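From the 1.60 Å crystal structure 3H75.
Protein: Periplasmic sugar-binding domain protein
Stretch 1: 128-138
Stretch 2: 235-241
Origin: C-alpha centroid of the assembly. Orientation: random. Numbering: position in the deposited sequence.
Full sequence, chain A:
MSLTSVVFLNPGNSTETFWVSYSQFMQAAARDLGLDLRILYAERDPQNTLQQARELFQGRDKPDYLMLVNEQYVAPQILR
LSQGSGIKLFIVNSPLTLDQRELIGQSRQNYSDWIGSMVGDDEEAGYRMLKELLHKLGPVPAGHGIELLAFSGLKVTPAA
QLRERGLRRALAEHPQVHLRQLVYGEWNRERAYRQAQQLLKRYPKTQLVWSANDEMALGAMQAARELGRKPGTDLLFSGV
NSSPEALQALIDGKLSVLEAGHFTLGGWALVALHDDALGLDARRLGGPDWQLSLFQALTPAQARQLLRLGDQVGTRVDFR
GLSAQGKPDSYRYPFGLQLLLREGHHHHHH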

# COMPACT_ATOMS: atom_id res chain seq x y z
N ARG A 128 9.47 8.03 -6.54
CA ARG A 128 10.73 7.78 -5.84
C ARG A 128 11.39 6.47 -6.26
O ARG A 128 12.61 6.40 -6.30
CB ARG A 128 10.50 7.81 -4.33
CG ARG A 128 10.24 9.21 -3.79
CD ARG A 128 11.46 10.11 -4.00
NE ARG A 128 11.13 11.53 -3.87
CZ ARG A 128 11.93 12.52 -4.25
NH1 ARG A 128 13.11 12.24 -4.79
NH2 ARG A 128 11.55 13.78 -4.10
N MSE A 129 10.60 5.45 -6.59
CA MSE A 129 11.23 4.20 -7.00
C MSE A 129 12.11 4.38 -8.23
O MSE A 129 13.23 3.87 -8.26
CB MSE A 129 10.20 3.11 -7.28
CG MSE A 129 9.63 2.48 -6.01
SE MSE A 129 8.67 0.83 -6.38
CE MSE A 129 7.09 1.59 -7.22
N LEU A 130 11.63 5.09 -9.24
CA LEU A 130 12.45 5.27 -10.42
C LEU A 130 13.65 6.16 -10.11
O LEU A 130 14.76 5.87 -10.55
CB LEU A 130 11.65 5.86 -11.59
CG LEU A 130 12.45 5.85 -12.90
CD1 LEU A 130 12.82 4.41 -13.25
CD2 LEU A 130 11.66 6.48 -14.01
N LYS A 131 13.43 7.25 -9.36
CA LYS A 131 14.54 8.14 -9.02
C LYS A 131 15.63 7.38 -8.26
O LYS A 131 16.82 7.57 -8.52
CB LYS A 131 14.05 9.33 -8.20
CG LYS A 131 13.28 10.35 -9.01
CD LYS A 131 13.00 11.62 -8.21
CE LYS A 131 14.27 12.40 -7.90
NZ LYS A 131 14.90 12.99 -9.11
N GLU A 132 15.22 6.53 -7.33
CA GLU A 132 16.16 5.74 -6.54
C GLU A 132 16.91 4.73 -7.41
O GLU A 132 18.12 4.55 -7.26
CB GLU A 132 15.43 5.00 -5.42
CG GLU A 132 15.09 5.88 -4.23
CD GLU A 132 16.32 6.27 -3.44
OE1 GLU A 132 16.95 5.37 -2.84
OE2 GLU A 132 16.68 7.47 -3.44
N LEU A 133 16.19 4.06 -8.30
CA LEU A 133 16.81 3.09 -9.19
C LEU A 133 17.85 3.78 -10.06
O LEU A 133 18.96 3.27 -10.24
CB LEU A 133 15.76 2.41 -10.07
CG LEU A 133 14.85 1.37 -9.42
CD1 LEU A 133 13.78 0.95 -10.43
CD2 LEU A 133 15.66 0.15 -8.98
N LEU A 134 17.49 4.94 -10.59
CA LEU A 134 18.41 5.70 -11.44
C LEU A 134 19.64 6.11 -10.65
O LEU A 134 20.76 6.07 -11.17
CB LEU A 134 17.71 6.93 -12.00
CG LEU A 134 16.82 6.67 -13.22
CD1 LEU A 134 16.02 7.92 -13.57
CD2 LEU A 134 17.69 6.25 -14.39
N HIS A 135 19.44 6.50 -9.40
CA HIS A 135 20.56 6.92 -8.57
C HIS A 135 21.54 5.78 -8.34
O HIS A 135 22.76 5.95 -8.45
CB HIS A 135 20.07 7.43 -7.22
CG HIS A 135 21.17 7.98 -6.37
ND1 HIS A 135 21.86 9.13 -6.71
CD2 HIS A 135 21.73 7.52 -5.23
CE1 HIS A 135 22.81 9.34 -5.81
NE2 HIS A 135 22.76 8.38 -4.91
N LYS A 136 21.01 4.60 -8.03
CA LYS A 136 21.86 3.44 -7.77
C LYS A 136 22.55 2.91 -9.02
O LYS A 136 23.67 2.41 -8.94
CB LYS A 136 21.03 2.34 -7.10
CG LYS A 136 20.46 2.77 -5.75
CD LYS A 136 19.70 1.65 -5.07
CE LYS A 136 19.05 2.13 -3.79
NZ LYS A 136 20.05 2.67 -2.83
N LEU A 137 21.89 3.01 -10.17
CA LEU A 137 22.50 2.54 -11.41
C LEU A 137 23.74 3.37 -11.71
O LEU A 137 24.75 2.86 -12.20
CB LEU A 137 21.52 2.65 -12.58
CG LEU A 137 22.07 2.15 -13.92
CD1 LEU A 137 22.32 0.65 -13.83
CD2 LEU A 137 21.07 2.45 -15.05
N GLY A 138 23.65 4.67 -11.42
CA GLY A 138 24.77 5.57 -11.67
C GLY A 138 25.00 5.87 -13.13
O GLY A 138 24.19 5.50 -13.99
N LEU A 235 21.29 -5.60 -13.02
CA LEU A 235 19.87 -5.36 -13.28
C LEU A 235 19.28 -4.94 -11.94
O LEU A 235 19.32 -5.70 -10.98
CB LEU A 235 19.21 -6.64 -13.79
CG LEU A 235 17.74 -6.59 -14.21
CD1 LEU A 235 17.55 -5.53 -15.29
CD2 LEU A 235 17.30 -7.96 -14.71
N LEU A 236 18.75 -3.72 -11.87
CA LEU A 236 18.21 -3.21 -10.62
C LEU A 236 16.68 -3.22 -10.55
O LEU A 236 16.01 -2.77 -11.47
CB LEU A 236 18.74 -1.80 -10.36
CG LEU A 236 20.26 -1.65 -10.51
CD1 LEU A 236 20.66 -0.28 -9.99
CD2 LEU A 236 20.99 -2.74 -9.72
N PHE A 237 16.17 -3.72 -9.42
CA PHE A 237 14.74 -3.85 -9.17
C PHE A 237 14.22 -3.01 -8.01
O PHE A 237 14.91 -2.83 -7.00
CB PHE A 237 14.42 -5.31 -8.82
CG PHE A 237 14.67 -6.28 -9.93
CD1 PHE A 237 13.61 -6.76 -10.68
CD2 PHE A 237 15.96 -6.72 -10.20
CE1 PHE A 237 13.83 -7.68 -11.70
CE2 PHE A 237 16.19 -7.64 -11.23
CZ PHE A 237 15.12 -8.12 -11.98
N SER A 238 12.99 -2.53 -8.15
CA SER A 238 12.32 -1.77 -7.10
C SER A 238 11.00 -2.47 -6.79
O SER A 238 10.45 -3.20 -7.62
CB SER A 238 12.04 -0.33 -7.53
OG SER A 238 11.03 -0.27 -8.53
N GLY A 239 10.49 -2.25 -5.58
CA GLY A 239 9.23 -2.84 -5.18
C GLY A 239 8.56 -2.06 -4.06
O GLY A 239 9.16 -1.16 -3.48
N VAL A 240 7.31 -2.41 -3.78
CA VAL A 240 6.52 -1.79 -2.71
C VAL A 240 5.96 -2.89 -1.81
O VAL A 240 5.56 -3.93 -2.31
CB VAL A 240 5.33 -0.99 -3.29
CG1 VAL A 240 4.56 -0.32 -2.16
CG2 VAL A 240 5.81 0.05 -4.28
N ASN A 241 5.95 -2.63 -0.50
CA ASN A 241 5.45 -3.53 0.56
C ASN A 241 6.60 -3.95 1.47
O ASN A 241 7.68 -3.34 1.46
CB ASN A 241 4.76 -4.78 0.00
CG ASN A 241 3.49 -4.48 -0.80
OD1 ASN A 241 2.98 -3.35 -0.80
ND2 ASN A 241 2.97 -5.50 -1.48

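How do the two backbones lie against each other? Residues 128-137 form the last turns of a helix that begins earlier in the chain, and 236-240 form a strand. Their N-to-C directions differ by 154°, so they run roughly antiparallel, with axes 8.7 Å apart at closest approach. The register follows from this: Met129 CA lies 6.1 Å from Ser238 CA, and one helical turn later Leu133 CA lies 6.6 Å from Leu236 CA. Within the helix, backbone bonds such as Leu133 N to Met129 O, 3.0 Å, link residues four apart, and no hydrogen bond crosses to the strand.

Which side chains fill the gap? On the helix, Met129, Leu133 and Leu137 recur at four-residue spacing and so line one side. On the strand, alternation turns Leu236 and Ser238 toward the helix while Phe237 points away. Leu133 sits centrally: its CD2 approaches Leu236 CB at 3.9 Å and the backbone C of Phe237 at 3.6 Å, while its CD1 is 3.6 Å from Ser238 OG.

What does the selenomethionine at Met129 meet? Its SE lies 3.4 Å from Ser238 OG and 3.6 Å from Gly239 O, both van der Waals contacts; the serine hydroxyl is hydrogen-bonded elsewhere in the structure. Beyond the selenium, Met129 CE reaches Val240 CG2 at 3.6 Å, an apolar contact that extends the packing along the strand.

How does the contact finish at the helix end? Leu236 CD1 nestles against the last turn, 3.5 Å from Leu137 N and 4.0 Å from Leu137 CB. It also lies 3.9 Å from Lys136 CB, so the aliphatic base of the lysine joins the packing while its end leads away. Gly138 then leaves helical geometry with positive phi, a conformation that favours glycine.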